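Local coordinates for arginine decarboxylase (Campylobacter jejuni subsp. jejuni, PDB 3NZP), which probably catalyses the pyridoxal-phosphate-dependent decarboxylation of arginine to agmatine, a step in polyamine biosynthesis, at residues F66-K71 with T291-A296; K71-K76 with D298-L303; D380-L385 with I407-I412. All blocks are in the same frame, centred on the assembly; numbering follows the deposited sequence.

Interaction 1: residues F66-K71 with T291-A296; sequences FNKARK and TLREYA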
loop_
_atom_site.group_PDB
_atom_site.type_symbol
_atom_site.label_atom_id
_atom_site.label_comp_id
_atom_site.label_asym_id
_atom_site.label_seq_id
_atom_site.Cartn_x
_atom_site.Cartn_y
_atom_site.Cartn_z
ATOM N N PHE B 66 -0.779 -8.395 -32.568
ATOM C CA PHE B 66 -2.053 -7.944 -33.078
ATOM C C PHE B 66 -2.014 -7.772 -34.585
ATOM O O PHE B 66 -3.035 -7.920 -35.256
ATOM C CB PHE B 66 -2.504 -6.649 -32.378
ATOM C CG PHE B 66 -3.424 -6.894 -31.218
ATOM C CD1 PHE B 66 -4.777 -7.103 -31.427
ATOM C CD2 PHE B 66 -2.926 -6.992 -29.924
ATOM C CE1 PHE B 66 -5.628 -7.415 -30.367
ATOM C CE2 PHE B 66 -3.761 -7.303 -28.854
ATOM C CZ PHE B 66 -5.117 -7.517 -29.072
ATOM N N ASN B 67 -0.847 -7.488 -35.145
ATOM C CA ASN B 67 -0.808 -7.344 -36.586
ATOM C C ASN B 67 -0.871 -8.717 -37.238
ATOM O O ASN B 67 -1.638 -8.938 -38.174
ATOM C CB ASN B 67 0.431 -6.574 -37.026
ATOM C CG ASN B 67 0.258 -5.090 -36.848
ATOM O OD1 ASN B 67 -0.867 -4.575 -36.945
ATOM N ND2 ASN B 67 1.359 -4.383 -36.594
ATOM N N LYS B 68 -0.083 -9.650 -36.718
ATOM C CA LYS B 68 -0.078 -10.999 -37.244
ATOM C C LYS B 68 -1.463 -11.611 -37.053
ATOM O O LYS B 68 -1.910 -12.417 -37.861
ATOM C CB LYS B 68 1.002 -11.831 -36.545
ATOM C CG LYS B 68 2.385 -11.252 -36.805
ATOM C CD LYS B 68 3.516 -12.233 -36.572
ATOM C CE LYS B 68 3.744 -12.511 -35.109
ATOM N NZ LYS B 68 4.932 -13.395 -34.937
ATOM N N ALA B 69 -2.157 -11.214 -36.001
ATOM C CA ALA B 69 -3.482 -11.740 -35.763
ATOM C C ALA B 69 -4.447 -11.135 -36.757
ATOM O O ALA B 69 -5.369 -11.796 -37.227
ATOM C CB ALA B 69 -3.942 -11.413 -34.355
ATOM N N ARG B 70 -4.256 -9.867 -37.084
ATOM C CA ARG B 70 -5.161 -9.242 -38.028
ATOM C C ARG B 70 -5.007 -9.811 -39.417
ATOM O O ARG B 70 -5.993 -10.009 -40.119
ATOM C CB ARG B 70 -4.960 -7.735 -38.048
ATOM C CG ARG B 70 -5.789 -7.028 -37.004
ATOM C CD ARG B 70 -5.907 -5.582 -37.361
ATOM N NE ARG B 70 -4.583 -5.021 -37.548
ATOM C CZ ARG B 70 -4.329 -3.946 -38.278
ATOM N NH1 ARG B 70 -3.082 -3.499 -38.386
ATOM N NH2 ARG B 70 -5.321 -3.328 -38.906
ATOM N N LYS B 71 -3.772 -10.089 -39.814
ATOM C CA LYS B 71 -3.524 -10.633 -41.145
ATOM C C LYS B 71 -4.066 -12.042 -41.280
ATOM O O LYS B 71 -4.596 -12.413 -42.329
ATOM C CB LYS B 71 -2.022 -10.615 -41.453
ATOM C CG LYS B 71 -1.459 -9.206 -41.665
ATOM C CD LYS B 71 -2.130 -8.511 -42.860
ATOM C CE LYS B 71 -1.543 -7.130 -43.152
ATOM N NZ LYS B 71 -2.025 -6.599 -44.458
ATOM N N THR B 291 -2.048 -17.129 -24.150
ATOM C CA THR B 291 -0.855 -16.422 -24.701
ATOM C C THR B 291 -1.239 -15.069 -25.312
ATOM O O THR B 291 -2.415 -14.799 -25.545
ATOM C CB THR B 291 -0.169 -17.258 -25.797
ATOM O OG1 THR B 291 -0.952 -17.219 -26.994
ATOM C CG2 THR B 291 -0.014 -18.696 -25.348
ATOM N N LEU B 292 -0.252 -14.222 -25.580
ATOM C CA LEU B 292 -0.553 -12.920 -26.163
ATOM C C LEU B 292 -1.249 -13.125 -27.507
ATOM O O LEU B 292 -2.273 -12.499 -27.792
ATOM C CB LEU B 292 0.728 -12.105 -26.375
ATOM C CG LEU B 292 0.581 -10.578 -26.403
ATOM C CD1 LEU B 292 1.816 -9.979 -27.052
ATOM C CD2 LEU B 292 -0.654 -10.161 -27.175
ATOM N N ARG B 293 -0.691 -14.020 -28.321
ATOM C CA ARG B 293 -1.241 -14.322 -29.640
ATOM C C ARG B 293 -2.685 -14.804 -29.525
ATOM O O ARG B 293 -3.540 -14.425 -30.328
ATOM C CB ARG B 293 -0.371 -15.377 -30.348
ATOM C CG ARG B 293 -0.763 -15.662 -31.797
ATOM C CD ARG B 293 -0.821 -14.383 -32.614
ATOM N NE ARG B 293 -1.426 -14.562 -33.934
ATOM C CZ ARG B 293 -0.772 -14.926 -35.033
ATOM N NH1 ARG B 293 -1.438 -15.055 -36.171
ATOM N NH2 ARG B 293 0.537 -15.153 -35.002
ATOM N N GLU B 294 -2.945 -15.633 -28.517
ATOM C CA GLU B 294 -4.285 -16.155 -28.283
ATOM C C GLU B 294 -5.228 -14.987 -27.994
ATOM O O GLU B 294 -6.335 -14.899 -28.536
ATOM C CB GLU B 294 -4.277 -17.128 -27.109
ATOM C CG GLU B 294 -5.636 -17.712 -26.825
ATOM C CD GLU B 294 -5.599 -18.877 -25.847
ATOM O OE1 GLU B 294 -6.666 -19.491 -25.638
ATOM O OE2 GLU B 294 -4.521 -19.182 -25.290
ATOM N N TYR B 295 -4.773 -14.081 -27.138
ATOM C CA TYR B 295 -5.553 -12.909 -26.786
ATOM C C TYR B 295 -5.837 -12.118 -28.063
ATOM O O TYR B 295 -6.980 -11.748 -28.336
ATOM C CB TYR B 295 -4.779 -12.075 -25.769
ATOM C CG TYR B 295 -5.414 -10.757 -25.413
ATOM C CD1 TYR B 295 -5.003 -9.582 -26.027
ATOM C CD2 TYR B 295 -6.422 -10.685 -24.467
ATOM C CE1 TYR B 295 -5.583 -8.366 -25.705
ATOM C CE2 TYR B 295 -7.012 -9.478 -24.136
ATOM C CZ TYR B 295 -6.590 -8.318 -24.760
ATOM O OH TYR B 295 -7.185 -7.105 -24.465
ATOM N N ALA B 296 -4.802 -11.879 -28.858
ATOM C CA ALA B 296 -4.981 -11.137 -30.099
ATOM C C ALA B 296 -5.897 -11.882 -31.075
ATOM O O ALA B 296 -6.875 -11.313 -31.565
ATOM C CB ALA B 296 -3.621 -10.843 -30.750
#
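The methyl group of Ala296 settles onto the middle of the Phe66 ring, a CH-pi contact in which CB stands 3.8 Å from the ring centroid and almost on its normal. Phe66 thus offers a flat floor and Ala296 a small bump; beside them Ala69 CB meets Ala296 CB at 3.7 Å, so two alanines face each other where the helices pass. Tyr295 approaches the same phenyl ring at its edge, CE1 lying in the plane near Phe66 CZ at 3.5 Å. The two aromatic planes are inclined at 83°, rim to rim, neither ring covering the other. Helices 66-71 and 292-296 run in broadly the same direction, crossing at -47° with their axes 8.9 Å apart.

On the outer flank the Arg293 chain leaves with CG anti to the backbone N (chi1 -174°) and then bends at chi2. Its guanidinium lies over the start of the Lys68 side chain, which it crosses at about a right angle; Lys68 CB sits over one face, offset toward the rim, 3.6 Å above the plane. Arg293 NH1 forms a salt bridge with Glu72, and NE is hydrogen-bonded to Asn297 OD1. Phe66 also stacks on Phe79 and touches strand 316-319, which places the contact between a helix layer and the barrel wall. Its chemistry is therefore apolar inside and ionic outside, where Glu72 probably offsets the nearby like charges of Lys68 and Arg293.

Interaction 2: residues K71-K76 with D298-L303; sequences KEFGYK and DVVFIL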
loop_
_atom_site.group_PDB
_atom_site.type_symbol
_atom_site.label_atom_id
_atom_site.label_comp_id
_atom_site.label_asym_id
_atom_site.label_seq_id
_atom_site.Cartn_x
_atom_site.Cartn_y
_atom_site.Cartn_z
ATOM N N LYS B 71 -3.772 -10.089 -39.814
ATOM C CA LYS B 71 -3.524 -10.633 -41.145
ATOM C C LYS B 71 -4.066 -12.042 -41.280
ATOM O O LYS B 71 -4.596 -12.413 -42.329
ATOM C CB LYS B 71 -2.022 -10.615 -41.453
ATOM C CG LYS B 71 -1.459 -9.206 -41.665
ATOM C CD LYS B 71 -2.130 -8.511 -42.860
ATOM C CE LYS B 71 -1.543 -7.130 -43.152
ATOM N NZ LYS B 71 -2.025 -6.599 -44.458
ATOM N N GLU B 72 -3.935 -12.824 -40.211
ATOM C CA GLU B 72 -4.410 -14.199 -40.217
ATOM C C GLU B 72 -5.870 -14.224 -40.615
ATOM O O GLU B 72 -6.247 -14.938 -41.524
ATOM C CB GLU B 72 -4.245 -14.843 -38.844
ATOM C CG GLU B 72 -4.469 -16.338 -38.863
ATOM C CD GLU B 72 -4.566 -16.945 -37.475
ATOM O OE1 GLU B 72 -3.624 -16.761 -36.673
ATOM O OE2 GLU B 72 -5.582 -17.615 -37.184
ATOM N N PHE B 73 -6.703 -13.439 -39.952
ATOM C CA PHE B 73 -8.110 -13.453 -40.310
ATOM C C PHE B 73 -8.470 -12.320 -41.254
ATOM O O PHE B 73 -9.641 -11.982 -41.393
ATOM C CB PHE B 73 -8.972 -13.368 -39.060
ATOM C CG PHE B 73 -8.546 -14.304 -37.985
ATOM C CD1 PHE B 73 -7.432 -14.022 -37.207
ATOM C CD2 PHE B 73 -9.238 -15.482 -37.762
ATOM C CE1 PHE B 73 -7.012 -14.899 -36.224
ATOM C CE2 PHE B 73 -8.827 -16.367 -36.782
ATOM C CZ PHE B 73 -7.711 -16.074 -36.011
ATOM N N GLY B 74 -7.469 -11.737 -41.905
ATOM C CA GLY B 74 -7.732 -10.648 -42.824
ATOM C C GLY B 74 -8.681 -9.614 -42.260
ATOM O O GLY B 74 -9.714 -9.327 -42.865
ATOM N N TYR B 75 -8.328 -9.055 -41.101
ATOM C CA TYR B 75 -9.143 -8.037 -40.417
ATOM C C TYR B 75 -8.955 -6.647 -41.049
ATOM O O TYR B 75 -7.842 -6.141 -41.131
ATOM C CB TYR B 75 -8.772 -7.999 -38.927
ATOM C CG TYR B 75 -9.780 -7.264 -38.065
ATOM C CD1 TYR B 75 -9.558 -5.947 -37.643
ATOM C CD2 TYR B 75 -10.976 -7.879 -37.695
ATOM C CE1 TYR B 75 -10.510 -5.268 -36.871
ATOM C CE2 TYR B 75 -11.926 -7.211 -36.931
ATOM C CZ TYR B 75 -11.687 -5.910 -36.524
ATOM O OH TYR B 75 -12.641 -5.259 -35.775
ATOM N N LYS B 76 -10.044 -6.025 -41.482
ATOM C CA LYS B 76 -9.955 -4.720 -42.125
ATOM C C LYS B 76 -9.765 -3.564 -41.149
ATOM O O LYS B 76 -9.159 -2.550 -41.491
ATOM C CB LYS B 76 -11.199 -4.480 -42.994
ATOM C CG LYS B 76 -11.293 -5.412 -44.207
ATOM C CD LYS B 76 -12.724 -5.514 -44.789
ATOM C CE LYS B 76 -13.723 -6.177 -43.789
ATOM N NZ LYS B 76 -15.123 -6.465 -44.291
ATOM N N ASP B 298 -8.124 -14.088 -30.543
ATOM C CA ASP B 298 -9.479 -14.057 -30.018
ATOM C C ASP B 298 -10.149 -12.711 -30.273
ATOM O O ASP B 298 -11.295 -12.661 -30.714
ATOM C CB ASP B 298 -9.481 -14.387 -28.531
ATOM C CG ASP B 298 -9.253 -15.856 -28.275
ATOM O OD1 ASP B 298 -9.055 -16.259 -27.102
ATOM O OD2 ASP B 298 -9.274 -16.618 -29.258
ATOM N N VAL B 299 -9.444 -11.616 -30.008
ATOM C CA VAL B 299 -10.030 -10.298 -30.223
ATOM C C VAL B 299 -10.415 -10.097 -31.673
ATOM O O VAL B 299 -11.559 -9.760 -31.983
ATOM C CB VAL B 299 -9.069 -9.153 -29.796
ATOM C CG1 VAL B 299 -9.658 -7.790 -30.164
ATOM C CG2 VAL B 299 -8.823 -9.220 -28.300
ATOM N N VAL B 300 -9.467 -10.326 -32.570
ATOM C CA VAL B 300 -9.725 -10.141 -33.988
ATOM C C VAL B 300 -10.826 -11.049 -34.510
ATOM O O VAL B 300 -11.637 -10.644 -35.340
ATOM C CB VAL B 300 -8.468 -10.396 -34.800
ATOM C CG1 VAL B 300 -8.775 -10.236 -36.271
ATOM C CG2 VAL B 300 -7.390 -9.435 -34.373
ATOM N N PHE B 301 -10.855 -12.281 -34.026
ATOM C CA PHE B 301 -11.864 -13.224 -34.478
ATOM C C PHE B 301 -13.258 -12.836 -34.000
ATOM O O PHE B 301 -14.154 -12.639 -34.814
ATOM C CB PHE B 301 -11.499 -14.623 -34.002
ATOM C CG PHE B 301 -12.414 -15.701 -34.497
ATOM C CD1 PHE B 301 -13.570 -16.030 -33.793
ATOM C CD2 PHE B 301 -12.090 -16.435 -35.633
ATOM C CE1 PHE B 301 -14.383 -17.085 -34.208
ATOM C CE2 PHE B 301 -12.894 -17.488 -36.055
ATOM C CZ PHE B 301 -14.042 -17.816 -35.341
ATOM N N ILE B 302 -13.434 -12.712 -32.689
ATOM C CA ILE B 302 -14.731 -12.350 -32.134
ATOM C C ILE B 302 -15.329 -11.140 -32.841
ATOM O O ILE B 302 -16.510 -11.131 -33.201
ATOM C CB ILE B 302 -14.640 -11.997 -30.635
ATOM C CG1 ILE B 302 -13.995 -13.141 -29.844
ATOM C CG2 ILE B 302 -16.042 -11.702 -30.095
ATOM C CD1 ILE B 302 -14.813 -14.415 -29.829
ATOM N N LEU B 303 -14.513 -10.112 -33.038
ATOM C CA LEU B 303 -15.006 -8.904 -33.686
ATOM C C LEU B 303 -15.366 -9.148 -35.148
ATOM O O LEU B 303 -16.431 -8.734 -35.600
ATOM C CB LEU B 303 -13.982 -7.775 -33.565
ATOM C CG LEU B 303 -13.723 -7.275 -32.138
ATOM C CD1 LEU B 303 -12.653 -6.199 -32.196
ATOM C CD2 LEU B 303 -15.006 -6.736 -31.510
#
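The hydroxyl of Tyr75 is hydrogen-bonded to Pro315 O, just before strand 316-319, and packs against the aliphatic start of Leu303, with OH 3.6 Å from CB and CD1 almost as close. Tyr75 CG is anti to the backbone N (chi1 -165°). The ring lies beside Val300 and Leu303 of helix 292-309. The CG1 branch of Val300 comes to 3.5 Å from Tyr75 CB and also touches CG and CD2 of the ring. The same methyl serves a second aromatic neighbour, reaching Phe73 CD1 at 4.1 Å, and so fills the space between the two side chains.

Phe73 is sandwiched in turn. Phe301 CB lies over one face, 4.2 Å above the plane and toward the rim, while Glu72 CG lies over the opposite one. The Phe301 ring leads outward, and Phe73 CE2 comes to 3.5 Å from Phe301 CD2. These rings are oblique, with planes at 77° and centroids 5.7 Å apart.

Between the two aromatics helix 52-72 ends in a Schellman motif: Gly74, at positive phi, is the C-prime residue, with Gly74 N bonded to Lys71 O and Tyr75 N paired with Arg70 O. Lys304 NZ is hydrogen-bonded to Phe73 O near this helix end. No hydrogen bond joins the two segments. Their union depends on apolar surface, while the buried Tyr75 hydroxyl is satisfied by the neighbouring backbone, an arrangement that ties the helix terminus to the barrel without leaving that polar group unpaired.

Interaction 3: residues D380-L385 with I407-I412; sequences DSIDHL and ILTHLI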
loop_
_atom_site.group_PDB
_atom_site.type_symbol
_atom_site.label_atom_id
_atom_site.label_comp_id
_atom_site.label_asym_id
_atom_site.label_seq_id
_atom_site.Cartn_x
_atom_site.Cartn_y
_atom_site.Cartn_z
ATOM N N ASP B 380 8.119 -37.588 18.984
ATOM C CA ASP B 380 8.356 -37.494 20.419
ATOM C C ASP B 380 9.217 -36.306 20.821
ATOM O O ASP B 380 8.908 -35.600 21.786
ATOM C CB ASP B 380 8.999 -38.785 20.921
ATOM C CG ASP B 380 8.132 -39.998 20.674
ATOM O OD1 ASP B 380 7.014 -40.067 21.223
ATOM O OD2 ASP B 380 8.568 -40.888 19.921
ATOM N N SER B 381 10.303 -36.090 20.085
ATOM C CA SER B 381 11.199 -34.980 20.388
ATOM C C SER B 381 10.420 -33.674 20.437
ATOM O O SER B 381 10.563 -32.900 21.382
ATOM C CB SER B 381 12.320 -34.891 19.348
ATOM O OG SER B 381 11.798 -34.858 18.036
ATOM N N ILE B 382 9.579 -33.440 19.430
ATOM C CA ILE B 382 8.786 -32.207 19.372
ATOM C C ILE B 382 7.916 -32.039 20.604
ATOM O O ILE B 382 7.866 -30.963 21.200
ATOM C CB ILE B 382 7.876 -32.173 18.128
ATOM C CG1 ILE B 382 8.724 -32.249 16.870
ATOM C CG2 ILE B 382 7.113 -30.853 18.078
ATOM C CD1 ILE B 382 9.696 -31.076 16.754
ATOM N N ASP B 383 7.228 -33.112 20.974
ATOM C CA ASP B 383 6.355 -33.086 22.128
ATOM C C ASP B 383 7.133 -32.634 23.362
ATOM O O ASP B 383 6.703 -31.724 24.077
ATOM C CB ASP B 383 5.742 -34.475 22.362
ATOM C CG ASP B 383 4.802 -34.918 21.231
ATOM O OD1 ASP B 383 4.166 -35.980 21.379
ATOM O OD2 ASP B 383 4.693 -34.217 20.197
ATOM N N HIS B 384 8.288 -33.256 23.598
ATOM C CA HIS B 384 9.114 -32.913 24.752
ATOM C C HIS B 384 9.431 -31.419 24.831
ATOM O O HIS B 384 9.302 -30.796 25.901
ATOM C CB HIS B 384 10.391 -33.751 24.739
ATOM C CG HIS B 384 10.144 -35.209 24.978
ATOM N ND1 HIS B 384 8.984 -35.681 25.555
ATOM C CD2 HIS B 384 10.925 -36.296 24.769
ATOM C CE1 HIS B 384 9.062 -36.993 25.692
ATOM N NE2 HIS B 384 10.231 -37.391 25.222
ATOM N N LEU B 385 9.828 -30.844 23.697
ATOM C CA LEU B 385 10.134 -29.419 23.633
ATOM C C LEU B 385 8.895 -28.626 24.036
ATOM O O LEU B 385 8.988 -27.611 24.736
ATOM C CB LEU B 385 10.559 -29.037 22.221
ATOM C CG LEU B 385 10.852 -27.546 21.997
ATOM C CD1 LEU B 385 12.020 -27.102 22.857
ATOM C CD2 LEU B 385 11.164 -27.330 20.541
ATOM N N ILE B 407 17.881 -26.764 21.436
ATOM C CA ILE B 407 19.060 -27.236 20.702
ATOM C C ILE B 407 18.929 -28.732 20.376
ATOM O O ILE B 407 19.089 -29.164 19.223
ATOM C CB ILE B 407 20.349 -27.035 21.527
ATOM C CG1 ILE B 407 20.460 -25.605 22.026
ATOM C CG2 ILE B 407 21.553 -27.290 20.674
ATOM C CD1 ILE B 407 21.574 -25.433 23.026
ATOM N N LEU B 408 18.640 -29.517 21.411
ATOM C CA LEU B 408 18.485 -30.965 21.267
ATOM C C LEU B 408 17.416 -31.262 20.225
ATOM O O LEU B 408 17.635 -32.035 19.294
ATOM C CB LEU B 408 18.101 -31.586 22.623
ATOM C CG LEU B 408 19.240 -31.743 23.631
ATOM C CD1 LEU B 408 18.714 -31.866 25.053
ATOM C CD2 LEU B 408 20.039 -32.962 23.237
ATOM N N THR B 409 16.263 -30.624 20.391
ATOM C CA THR B 409 15.157 -30.809 19.479
ATOM C C THR B 409 15.617 -30.576 18.055
ATOM O O THR B 409 15.329 -31.378 17.166
ATOM C CB THR B 409 14.035 -29.853 19.815
ATOM O OG1 THR B 409 13.618 -30.083 21.166
ATOM C CG2 THR B 409 12.870 -30.056 18.879
ATOM N N HIS B 410 16.343 -29.483 17.834
ATOM C CA HIS B 410 16.843 -29.198 16.496
ATOM C C HIS B 410 17.812 -30.266 16.035
ATOM O O HIS B 410 17.709 -30.760 14.912
ATOM C CB HIS B 410 17.513 -27.833 16.443
ATOM C CG HIS B 410 16.555 -26.716 16.195
ATOM N ND1 HIS B 410 15.539 -26.398 17.071
ATOM C CD2 HIS B 410 16.425 -25.877 15.141
ATOM C CE1 HIS B 410 14.821 -25.411 16.564
ATOM N NE2 HIS B 410 15.338 -25.078 15.393
ATOM N N LEU B 411 18.755 -30.631 16.897
ATOM C CA LEU B 411 19.710 -31.667 16.531
ATOM C C LEU B 411 18.971 -32.954 16.156
ATOM O O LEU B 411 19.277 -33.585 15.144
ATOM C CB LEU B 411 20.675 -31.942 17.687
ATOM C CG LEU B 411 21.736 -30.874 17.972
ATOM C CD1 LEU B 411 22.552 -31.244 19.220
ATOM C CD2 LEU B 411 22.637 -30.749 16.758
ATOM N N ILE B 412 17.989 -33.332 16.974
ATOM C CA ILE B 412 17.205 -34.539 16.738
ATOM C C ILE B 412 16.436 -34.452 15.435
ATOM O O ILE B 412 16.388 -35.411 14.666
ATOM C CB ILE B 412 16.231 -34.794 17.892
ATOM C CG1 ILE B 412 17.013 -35.290 19.107
ATOM C CG2 ILE B 412 15.172 -35.796 17.480
ATOM C CD1 ILE B 412 16.212 -35.352 20.375
#
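Ser381 and Thr409 form the closest CA pair, 5.8 Å apart, between segments 380-385 and 407-412, which run nearly antiparallel. The segment axes lie at 166° to each other and approach to 9.5 Å, as in an up-and-down helical bundle, and both segments belong to the helical bundle domain of arginine decarboxylases.

Thr409 is the residue most deeply engaged. Its CG2, anti to the backbone N, points between Leu385 and Ile382, reaching Leu385 CD2 at 3.6 Å and Ile382 CD1 at 4.0 Å. The hydroxyl faces the base of Leu385, OG1 to CB 3.4 Å, yet its polar needs are met by its own helix: OG1 is hydrogen-bonded to Ala405 O one turn back. Further along, Ser381 CB meets Ile412 CG2 at 3.5 Å. Here OG occupies the crowded position between backbone N and carbonyl carbon (chi1 53°), where it is hydrogen-bonded to the carbonyls of Leu378 and Tyr377.

Beyond this line, Ile412 also packs on Leu365 and Tyr366 of helix 357-368, adding a third helix to the core. Ile407, on the far side of its helix, touches Thr209 of the second subunit. The pattern has a clear chemical reading: each hydroxyl oxygen is hydrogen-bonded to the backbone of its own helix and can therefore sit, along with the side-chain carbons, against apolar groups of the other helix.

Overall arrangement
Interactions 1 and 2 are neighbouring contacts, their centres 8 Å apart: interaction 1 lies between helices 52-72 and 292-309, interaction 2 where the end of helix 52-72 and the turn after it meet helix 292-309. The first helix leads into the first barrel strand and the second into the eighth, so they help close the outer layer where the TIM-type barrel meets itself. Along the chain their segments alternate, and the Arg293-Glu72 salt bridge links them directly. Interaction 3 follows later in sequence and belongs to a separate helical bundle, its centre 58 Å from that of interaction 1 and 65 Å from that of interaction 2. Thus the cofactor-binding barrel and the bundle that touches the second subunit are packed through separate sets of contacts.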